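Local coordinates for CD8 alpha antigen (Sus scrofa, PDB 5EDX), which forms a homodimer of immunoglobulin V-set domains and, as a CD8 alpha chain, probably serves as a T-cell co-receptor that binds MHC class I, at residues 8-13 and 108-113; 16-21 and 82-87; 34-39 and 91-96. One frame throughout, in Å; residues are numbered along the deposited sequence. Where two conformers were deposited one is given.

Interaction 1: 8-13 and 108-113; sequences EMVQAS and MSVFLP
Glu8, Val10 and Ala12 bond by turns with Ser109 and Phe111, and this alternation defines a parallel pairing. Ser109 N gives its proton to Glu8 O at 2.8 Å, and Val10 N returns one to Ser109 O at 2.8 Å. Phe111 N then reaches Val10 O at 3.1 Å, and Ala12 N closes the series on Phe111 O at 3.1 Å. The axes of the two short strand segments are inclined at 18°. Such a parallel pair at the margin of an otherwise antiparallel sheet is the A'-G pairing of V-type immunoglobulin domains; here strand 9-11 forms the sheet's border within the chain. Water 1 adds a further polar contact, donating to Val10 O at 3.0 Å. Apolar contact lies on the Val10-Val110 face, where the two valines stand side by side with CG1 atoms 4.1 Å apart. In both, CG1 is anti to the backbone N, and these are the branches that meet. Ala12 CB meets the same Val110 CG1 at 4.2 Å. Beyond the strands, Ala12 O, a buried oxygen without a hydrogen-bond partner, takes a CA-H...O contact from Leu112 CA at 3.3 Å.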
loop_
_atom_site.group_PDB
_atom_site.type_symbol
_atom_site.label_atom_id
_atom_site.label_comp_id
_atom_site.label_asym_id
_atom_site.label_seq_id
_atom_site.Cartn_x
_atom_site.Cartn_y
_atom_site.Cartn_z
ATOM N N GLU A 8 0.518 17.821 -4.466
ATOM C CA GLU A 8 0.978 16.779 -3.555
ATOM C C GLU A 8 1.223 17.273 -2.135
ATOM O O GLU A 8 1.415 16.467 -1.225
ATOM C CB GLU A 8 2.254 16.114 -4.093
ATOM C CG GLU A 8 3.453 17.054 -4.200
ATOM C CD GLU A 8 4.793 16.323 -4.213
ATOM O OE1 GLU A 8 5.755 16.837 -3.602
ATOM O OE2 GLU A 8 4.884 15.236 -4.824
ATOM N N MET A 9 1.229 18.589 -1.942
ATOM C CA MET A 9 1.470 19.138 -0.608
ATOM C C MET A 9 0.348 20.092 -0.195
ATOM O O MET A 9 0.153 21.142 -0.808
ATOM C CB MET A 9 2.837 19.829 -0.541
ATOM C CG MET A 9 3.422 19.888 0.864
ATOM S SD MET A 9 4.701 18.650 1.184
ATOM C CE MET A 9 4.287 17.378 -0.015
ATOM N N VAL A 10 -0.392 19.711 0.842
ATOM C CA VAL A 10 -1.565 20.458 1.264
ATOM C C VAL A 10 -1.458 20.862 2.732
ATOM O O VAL A 10 -1.076 20.054 3.581
ATOM C CB VAL A 10 -2.851 19.618 1.061
ATOM C CG1 VAL A 10 -4.069 20.369 1.565
ATOM C CG2 VAL A 10 -3.012 19.232 -0.413
ATOM N N GLN A 11 -1.780 22.120 3.024
ATOM C CA GLN A 11 -1.892 22.583 4.402
ATOM C C GLN A 11 -3.351 22.852 4.724
ATOM O O GLN A 11 -4.050 23.518 3.959
ATOM C CB GLN A 11 -1.084 23.860 4.626
ATOM C CG GLN A 11 0.418 23.699 4.518
ATOM C CD GLN A 11 1.157 24.957 4.937
ATOM O OE1 GLN A 11 0.968 25.461 6.047
ATOM N NE2 GLN A 11 2.001 25.474 4.049
ATOM N N ALA A 12 -3.814 22.333 5.855
ATOM C CA ALA A 12 -5.206 22.504 6.251
ATOM C C ALA A 12 -5.293 22.811 7.733
ATOM O O ALA A 12 -4.548 22.250 8.528
ATOM C CB ALA A 12 -5.999 21.250 5.935
ATOM N N SER A 13 -6.212 23.694 8.108
ATOM C CA SER A 13 -6.427 23.990 9.520
ATOM C C SER A 13 -7.577 23.141 10.041
ATOM O O SER A 13 -8.352 22.587 9.254
ATOM C CB SER A 13 -6.699 25.482 9.730
ATOM O OG SER A 13 -7.795 25.914 8.947
ATOM N N MET A 108 -0.186 12.329 -1.434
ATOM C CA MET A 108 -0.652 13.687 -1.208
ATOM C C MET A 108 -0.588 13.891 0.301
ATOM O O MET A 108 -1.323 13.251 1.049
ATOM C CB MET A 108 -2.075 13.862 -1.737
ATOM C CG MET A 108 -2.145 13.974 -3.270
ATOM S SD MET A 108 -3.703 13.451 -4.022
ATOM C CE MET A 108 -3.570 11.678 -3.860
ATOM N N SER A 109 0.317 14.752 0.749
ATOM C CA SER A 109 0.470 14.988 2.177
ATOM C C SER A 109 -0.483 16.086 2.616
ATOM O O SER A 109 -0.642 17.099 1.935
ATOM C CB SER A 109 1.915 15.353 2.532
ATOM O OG SER A 109 2.271 16.609 1.988
ATOM N N VAL A 110 -1.141 15.867 3.746
ATOM C CA VAL A 110 -2.029 16.869 4.305
ATOM C C VAL A 110 -1.655 17.064 5.770
ATOM O O VAL A 110 -1.760 16.135 6.567
ATOM C CB VAL A 110 -3.502 16.444 4.196
ATOM C CG1 VAL A 110 -4.401 17.612 4.533
ATOM C CG2 VAL A 110 -3.803 15.922 2.787
ATOM N N PHE A 111 -1.195 18.264 6.111
ATOM C CA PHE A 111 -0.733 18.552 7.469
ATOM C C PHE A 111 -1.221 19.919 7.944
ATOM O O PHE A 111 -1.466 20.816 7.139
ATOM C CB PHE A 111 0.803 18.502 7.543
ATOM C CG PHE A 111 1.368 17.106 7.551
ATOM C CD1 PHE A 111 1.548 16.427 8.743
ATOM C CD2 PHE A 111 1.702 16.468 6.365
ATOM C CE1 PHE A 111 2.058 15.141 8.763
ATOM C CE2 PHE A 111 2.212 15.182 6.375
ATOM C CZ PHE A 111 2.392 14.516 7.574
ATOM N N LEU A 112 -1.380 20.050 9.258
ATOM C CA LEU A 112 -1.646 21.329 9.900
ATOM C C LEU A 112 -0.466 22.272 9.667
ATOM O O LEU A 112 0.671 21.826 9.480
ATOM C CB LEU A 112 -1.815 21.110 11.405
ATOM C CG LEU A 112 -3.146 21.135 12.170
ATOM C CD1 LEU A 112 -4.369 20.914 11.305
ATOM C CD2 LEU A 112 -3.109 20.139 13.341
ATOM N N PRO A 113 -0.730 23.585 9.667
ATOM C CA PRO A 113 0.375 24.547 9.645
ATOM C C PRO A 113 1.200 24.396 10.917
ATOM O O PRO A 113 0.633 24.121 11.973
ATOM C CB PRO A 113 -0.343 25.901 9.636
ATOM C CG PRO A 113 -1.701 25.613 9.081
ATOM C CD PRO A 113 -2.044 24.244 9.591
HETATM O O HOH W 1 1.636 18.841 3.471
#

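Interaction 2: 16-21 and 82-87; sequences ETVKLR and HRFREE
Glu16 and Phe84 are joined by a backbone hydrogen bond: Phe84 N donates to Glu16 O at 2.8 Å, with an angle of 155° at the hydrogen. A second polar link runs from side chain to backbone. Thr17 OG1 gives its proton to His82 O at 2.9 Å, approaching with a tilt of 31° from that carbonyl's plane. The Thr17 torsion explains the reach, since OG1 lies anti to the carbonyl carbon and beside the backbone N (chi1 -57°). Two bonds from consecutive residues thus fasten the approach to strand 18-21 to the loop that follows strand 76-81, where neither segment forms a beta bridge with the other.

Phe84 CB packs beside Glu16 O at 3.3 Å, against the same carbonyl that Phe84 N bonds. CG lies anti to the backbone N, and the end of the side chain leads away from 16-21. The apolar contact is slight: Val18 CG2 meets the ring obliquely, 4.4 Å from Phe84 CD1. The segments bury 230 Å² in all, which fits a contact confined to residues 16-18 and 82-84.

Glu16 OE1 accepts from Ser13 N. In this immunoglobulin V-set domain, strand 18-24 pairs with strand 76-81, with Val18 bonded through its backbone to Leu81. The Phe84 ring packs on Val110 of strand 101-111, which places the loop residue between the two sheets.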
loop_
_atom_site.group_PDB
_atom_site.type_symbol
_atom_site.label_atom_id
_atom_site.label_comp_id
_atom_site.label_asym_id
_atom_site.label_seq_id
_atom_site.Cartn_x
_atom_site.Cartn_y
_atom_site.Cartn_z
ATOM N N GLU A 16 -11.380 22.485 8.478
ATOM C CA GLU A 16 -11.416 22.839 7.061
ATOM C C GLU A 16 -11.815 21.645 6.198
ATOM O O GLU A 16 -11.626 20.494 6.587
ATOM C CB GLU A 16 -10.049 23.363 6.615
ATOM C CG GLU A 16 -9.959 23.683 5.130
ATOM C CD GLU A 16 -8.584 24.174 4.716
ATOM O OE1 GLU A 16 -7.796 24.564 5.609
ATOM O OE2 GLU A 16 -8.298 24.172 3.497
ATOM N N THR A 17 -12.371 21.924 5.026
ATOM C CA THR A 17 -12.695 20.877 4.064
ATOM C C THR A 17 -11.549 20.748 3.069
ATOM O O THR A 17 -11.154 21.736 2.440
ATOM C CB THR A 17 -13.999 21.203 3.319
ATOM O OG1 THR A 17 -15.056 21.379 4.273
ATOM C CG2 THR A 17 -14.367 20.086 2.341
ATOM N N VAL A 18 -11.005 19.538 2.943
ATOM C CA VAL A 18 -9.915 19.264 2.010
ATOM C C VAL A 18 -10.391 18.280 0.945
ATOM O O VAL A 18 -10.986 17.256 1.268
ATOM C CB VAL A 18 -8.691 18.671 2.747
ATOM C CG1 VAL A 18 -7.594 18.288 1.770
ATOM C CG2 VAL A 18 -8.163 19.660 3.772
ATOM N N LYS A 19 -10.139 18.595 -0.323
ATOM C CA LYS A 19 -10.552 17.714 -1.414
ATOM C C LYS A 19 -9.341 17.287 -2.239
ATOM O O LYS A 19 -8.605 18.130 -2.761
ATOM C CB LYS A 19 -11.592 18.408 -2.298
ATOM C CG LYS A 19 -12.083 17.565 -3.472
ATOM C CD LYS A 19 -13.362 18.168 -4.037
ATOM C CE LYS A 19 -13.961 17.293 -5.120
ATOM N NZ LYS A 19 -15.306 17.797 -5.521
ATOM N N LEU A 20 -9.130 15.977 -2.334
ATOM C CA LEU A 20 -7.997 15.417 -3.060
ATOM C C LEU A 20 -8.471 14.718 -4.325
ATOM O O LEU A 20 -9.583 14.201 -4.361
ATOM C CB LEU A 20 -7.271 14.400 -2.182
ATOM C CG LEU A 20 -6.852 14.867 -0.788
ATOM C CD1 LEU A 20 -6.182 13.708 -0.042
ATOM C CD2 LEU A 20 -5.930 16.080 -0.864
ATOM N N ARG A 21 -7.628 14.689 -5.354
ATOM C CA ARG A 21 -7.998 14.061 -6.620
ATOM C C ARG A 21 -6.893 13.151 -7.147
ATOM O O ARG A 21 -5.712 13.515 -7.123
ATOM C CB ARG A 21 -8.307 15.136 -7.666
ATOM C CG ARG A 21 -8.869 14.589 -8.980
ATOM C CD ARG A 21 -9.004 15.696 -10.023
ATOM N NE ARG A 21 -7.695 16.203 -10.417
ATOM C CZ ARG A 21 -7.206 17.386 -10.063
ATOM N NH1 ARG A 21 -5.995 17.747 -10.468
ATOM N NH2 ARG A 21 -7.929 18.213 -9.316
ATOM N N HIS A 82 -13.948 16.205 5.248
ATOM C CA HIS A 82 -14.995 17.216 5.410
ATOM C C HIS A 82 -14.758 18.245 6.499
ATOM O O HIS A 82 -15.159 19.405 6.363
ATOM C CB HIS A 82 -16.342 16.534 5.639
ATOM C CG HIS A 82 -16.925 15.939 4.396
ATOM N ND1 HIS A 82 -16.806 14.605 4.084
ATOM C CD2 HIS A 82 -17.612 16.508 3.378
ATOM C CE1 HIS A 82 -17.407 14.370 2.927
ATOM N NE2 HIS A 82 -17.900 15.511 2.479
ATOM N N ARG A 83 -14.129 17.815 7.585
ATOM C CA ARG A 83 -13.982 18.648 8.764
ATOM C C ARG A 83 -12.664 18.245 9.403
ATOM O O ARG A 83 -12.629 17.479 10.367
ATOM C CB ARG A 83 -15.154 18.388 9.720
ATOM C CG ARG A 83 -15.660 19.611 10.464
ATOM C CD ARG A 83 -16.992 19.318 11.156
ATOM N NE ARG A 83 -18.140 19.811 10.398
ATOM C CZ ARG A 83 -19.408 19.556 10.710
ATOM N NH1 ARG A 83 -19.698 18.798 11.760
ATOM N NH2 ARG A 83 -20.389 20.053 9.971
ATOM N N PHE A 84 -11.579 18.770 8.843
ATOM C CA PHE A 84 -10.236 18.241 9.068
ATOM C C PHE A 84 -9.906 18.069 10.548
ATOM O O PHE A 84 -9.957 19.024 11.328
ATOM C CB PHE A 84 -9.204 19.129 8.360
ATOM C CG PHE A 84 -7.818 18.546 8.320
ATOM C CD1 PHE A 84 -7.538 17.448 7.524
ATOM C CD2 PHE A 84 -6.788 19.115 9.052
ATOM C CE1 PHE A 84 -6.269 16.915 7.477
ATOM C CE2 PHE A 84 -5.507 18.584 9.004
ATOM C CZ PHE A 84 -5.249 17.481 8.222
ATOM N N ARG A 85 -9.578 16.840 10.926
ATOM C CA ARG A 85 -9.219 16.527 12.303
ATOM C C ARG A 85 -7.700 16.465 12.453
ATOM O O ARG A 85 -6.971 16.245 11.480
ATOM C CB ARG A 85 -9.864 15.201 12.716
ATOM C CG ARG A 85 -11.394 15.215 12.625
ATOM C CD ARG A 85 -12.001 13.805 12.653
ATOM N NE ARG A 85 -11.643 13.027 11.470
ATOM C CZ ARG A 85 -12.063 11.789 11.224
ATOM N NH1 ARG A 85 -12.875 11.172 12.073
ATOM N NH2 ARG A 85 -11.671 11.161 10.126
ATOM N N GLU A 86 -7.216 16.660 13.674
ATOM C CA GLU A 86 -5.783 16.603 13.925
ATOM C C GLU A 86 -5.232 15.252 13.477
ATOM O O GLU A 86 -4.147 15.164 12.896
ATOM C CB GLU A 86 -5.511 16.828 15.412
ATOM C CG GLU A 86 -4.038 16.902 15.753
ATOM C CD GLU A 86 -3.797 17.462 17.138
ATOM O OE1 GLU A 86 -4.784 17.659 17.877
ATOM O OE2 GLU A 86 -2.625 17.709 17.485
ATOM N N GLU A 87 -6.006 14.203 13.731
ATOM C CA GLU A 87 -5.612 12.852 13.372
ATOM C C GLU A 87 -5.822 12.533 11.881
ATOM O O GLU A 87 -5.477 11.444 11.433
ATOM C CB GLU A 87 -6.341 11.829 14.251
ATOM C CG GLU A 87 -7.858 11.811 14.096
ATOM C CD GLU A 87 -8.567 12.786 15.023
ATOM O OE1 GLU A 87 -7.917 13.717 15.553
ATOM O OE2 GLU A 87 -9.789 12.618 15.221
#

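Interaction 3: 34-39 and 91-96; sequences SWLYQK and YYFCSF
Cys94 SG sits over one face of the Trp35 indole, 3.3 Å from the centroid of its six-membered ring and only 8° off the normal, a sulfur-aromatic contact. The same sulfur is in the disulfide to Cys22, so this is the disulfide-tryptophan core of an immunoglobulin domain. On the same face of the sheet, Tyr37 CD1 lies over the Tyr92 ring, 3.4 Å from CZ. The two rings cross obliquely, their planes at 46°. On the opposite face, Leu36 CB stands over the Phe93 ring, 3.9 Å from its centroid, in a CH-pi contact. Phe93 CG lies between the backbone N and the carbonyl carbon (chi1 58°), and its CE2 meets Leu36 CD1 at 3.7 Å.

Outward from these side chains, six backbone hydrogen bonds join the antiparallel strands, a pair each at Ser34-Ser95, Leu36-Phe93 and Gln38-Tyr91. The bond from Leu36 N to Phe93 O is 2.7 Å long. At the Ser34 end, water 2 donates to Ser95 O and is hydrogen-bonded to Ser34 OG at 2.8 Å.

Strand 47-52 flanks strand 33-38, and strand 101-111 flanks strand 90-98. Trp35 and Tyr92 reach across to Leu79 of strand 76-81 in the facing sheet. The Leu36-Phe93 side turns to the second subunit, where Leu36 packs on Phe104 of that chain and Gln38 NE2, which also bonds Ser44 O in its own chain, bonds to Gln38 OE1 of the second subunit.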
loop_
_atom_site.group_PDB
_atom_site.type_symbol
_atom_site.label_atom_id
_atom_site.label_comp_id
_atom_site.label_asym_id
_atom_site.label_seq_id
_atom_site.Cartn_x
_atom_site.Cartn_y
_atom_site.Cartn_z
ATOM N N SER A 34 -8.707 2.566 -5.235
ATOM C CA SER A 34 -8.871 2.510 -3.791
ATOM C C SER A 34 -8.094 3.647 -3.154
ATOM O O SER A 34 -6.945 3.885 -3.504
ATOM C CB SER A 34 -8.359 1.179 -3.246
ATOM O OG SER A 34 -9.151 0.108 -3.717
ATOM N N TRP A 35 -8.727 4.352 -2.226
ATOM C CA TRP A 35 -8.031 5.365 -1.444
ATOM C C TRP A 35 -7.387 4.715 -0.222
ATOM O O TRP A 35 -8.044 3.983 0.513
ATOM C CB TRP A 35 -8.998 6.463 -1.003
ATOM C CG TRP A 35 -9.306 7.467 -2.071
ATOM C CD1 TRP A 35 -10.445 7.545 -2.823
ATOM C CD2 TRP A 35 -8.458 8.531 -2.511
ATOM N NE1 TRP A 35 -10.357 8.601 -3.704
ATOM C CE2 TRP A 35 -9.148 9.224 -3.528
ATOM C CE3 TRP A 35 -7.183 8.972 -2.140
ATOM C CZ2 TRP A 35 -8.604 10.330 -4.175
ATOM C CZ3 TRP A 35 -6.646 10.070 -2.778
ATOM C CH2 TRP A 35 -7.353 10.737 -3.789
ATOM N N LEU A 36 -6.103 4.995 -0.029
ATOM C CA LEU A 36 -5.332 4.488 1.100
ATOM C C LEU A 36 -4.765 5.660 1.887
ATOM O O LEU A 36 -4.647 6.770 1.378
ATOM C CB LEU A 36 -4.184 3.604 0.613
ATOM C CG LEU A 36 -4.569 2.444 -0.307
ATOM C CD1 LEU A 36 -3.312 1.703 -0.769
ATOM C CD2 LEU A 36 -5.534 1.494 0.400
ATOM N N TYR A 37 -4.412 5.395 3.134
ATOM C CA TYR A 37 -3.875 6.421 4.019
ATOM C C TYR A 37 -2.702 5.845 4.797
ATOM O O TYR A 37 -2.722 4.675 5.179
ATOM C CB TYR A 37 -4.973 6.883 4.974
ATOM C CG TYR A 37 -4.499 7.667 6.180
ATOM C CD1 TYR A 37 -4.148 9.009 6.076
ATOM C CD2 TYR A 37 -4.446 7.069 7.432
ATOM C CE1 TYR A 37 -3.727 9.735 7.209
ATOM C CE2 TYR A 37 -4.033 7.773 8.553
ATOM C CZ TYR A 37 -3.679 9.104 8.438
ATOM O OH TYR A 37 -3.273 9.791 9.565
ATOM N N GLN A 38 -1.667 6.649 5.011
ATOM C CA GLN A 38 -0.610 6.237 5.929
ATOM C C GLN A 38 -0.376 7.322 6.966
ATOM O O GLN A 38 -0.340 8.505 6.636
ATOM C CB GLN A 38 0.692 5.906 5.199
ATOM C CG GLN A 38 1.732 5.279 6.131
ATOM C CD GLN A 38 3.064 5.005 5.456
ATOM O OE1 GLN A 38 3.566 5.831 4.700
ATOM N NE2 GLN A 38 3.653 3.847 5.750
ATOM N N LYS A 39 -0.225 6.908 8.219
ATOM C CA LYS A 39 -0.025 7.841 9.325
ATOM C C LYS A 39 1.340 8.516 9.271
ATOM O O LYS A 39 2.289 7.973 8.706
ATOM C CB LYS A 39 -0.162 7.096 10.656
ATOM C CG LYS A 39 -1.570 6.609 10.945
ATOM C CD LYS A 39 -1.633 5.762 12.211
ATOM C CE LYS A 39 -1.016 4.389 11.978
ATOM N NZ LYS A 39 -1.266 3.459 13.108
ATOM N N TYR A 91 -0.656 10.914 4.962
ATOM C CA TYR A 91 -0.412 10.705 3.540
ATOM C C TYR A 91 -1.565 9.953 2.903
ATOM O O TYR A 91 -1.943 8.876 3.360
ATOM C CB TYR A 91 0.878 9.907 3.367
ATOM C CG TYR A 91 2.027 10.527 4.111
ATOM C CD1 TYR A 91 2.643 11.670 3.629
ATOM C CD2 TYR A 91 2.484 9.984 5.310
ATOM C CE1 TYR A 91 3.691 12.257 4.313
ATOM C CE2 TYR A 91 3.542 10.569 6.000
ATOM C CZ TYR A 91 4.134 11.704 5.488
ATOM O OH TYR A 91 5.181 12.307 6.154
ATOM N N TYR A 92 -2.132 10.533 1.854
ATOM C CA TYR A 92 -3.244 9.907 1.156
ATOM C C TYR A 92 -2.803 9.541 -0.252
ATOM O O TYR A 92 -2.052 10.285 -0.884
ATOM C CB TYR A 92 -4.445 10.856 1.121
ATOM C CG TYR A 92 -5.001 11.145 2.501
ATOM C CD1 TYR A 92 -4.419 12.110 3.323
ATOM C CD2 TYR A 92 -6.091 10.441 2.986
ATOM C CE1 TYR A 92 -4.921 12.362 4.598
ATOM C CE2 TYR A 92 -6.605 10.692 4.258
ATOM C CZ TYR A 92 -6.016 11.655 5.053
ATOM O OH TYR A 92 -6.527 11.900 6.306
ATOM N N PHE A 93 -3.261 8.393 -0.743
ATOM C CA PHE A 93 -2.834 7.945 -2.064
ATOM C C PHE A 93 -3.777 6.899 -2.627
ATOM O O PHE A 93 -4.559 6.300 -1.891
ATOM C CB PHE A 93 -1.371 7.453 -2.048
ATOM C CG PHE A 93 -1.096 6.317 -1.090
ATOM C CD1 PHE A 93 -1.117 6.518 0.287
ATOM C CD2 PHE A 93 -0.756 5.058 -1.572
ATOM C CE1 PHE A 93 -0.837 5.471 1.162
ATOM C CE2 PHE A 93 -0.471 4.005 -0.703
ATOM C CZ PHE A 93 -0.511 4.216 0.668
ATOM N N CYS A 94 -3.714 6.712 -3.941
ATOM C CA CYS A 94 -4.636 5.830 -4.638
ATOM C C CYS A 94 -3.920 4.564 -5.057
ATOM O O CYS A 94 -2.713 4.575 -5.277
ATOM C CB CYS A 94 -5.195 6.529 -5.875
ATOM S SG CYS A 94 -6.190 7.976 -5.473
ATOM N N SER A 95 -4.656 3.490 -5.167
ATOM C CA SER A 95 -4.113 2.217 -5.591
ATOM C C SER A 95 -4.999 1.545 -6.650
ATOM O O SER A 95 -6.171 1.523 -6.513
ATOM C CB SER A 95 -4.018 1.317 -4.392
ATOM O OG SER A 95 -3.206 0.267 -4.629
ATOM N N PHE A 96 -4.380 1.049 -7.708
ATOM C CA PHE A 96 -5.057 0.568 -8.930
ATOM C C PHE A 96 -4.411 -0.770 -9.286
ATOM O O PHE A 96 -3.219 -0.933 -9.169
ATOM C CB PHE A 96 -4.983 1.607 -10.078
ATOM C CG PHE A 96 -5.431 1.107 -11.396
ATOM C CD1 PHE A 96 -6.791 1.012 -11.692
ATOM C CD2 PHE A 96 -4.529 0.722 -12.344
ATOM C CE1 PHE A 96 -7.209 0.539 -12.910
ATOM C CE2 PHE A 96 -4.937 0.236 -13.550
ATOM C CZ PHE A 96 -6.284 0.137 -13.843
HETATM O O HOH W 2 -8.462 -0.454 -6.331
#

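In the fold
Interaction 3 is the buried contact, centred about 5 Å from the chain's centre; interactions 1 and 2, at about 13 and 11 Å, are partly buried. Interactions 1 and 3 share one sheet, since strands 101-111 and 90-98 are neighbours, and Met108 CE touches Trp35 CZ3 at 3.6 Å. Interaction 2 belongs to the facing sheet and its loop, yet its Phe84 CE2 meets Leu112 CD1 of interaction 1 at 3.5 Å, while Leu20 CD1 approaches Tyr92 CB at 3.5 Å. Chemistry follows place: parallel backbone bonding with small aliphatic contacts at the sheet's margin, two polar links at the loop, and aromatic and sulfur packing in the core.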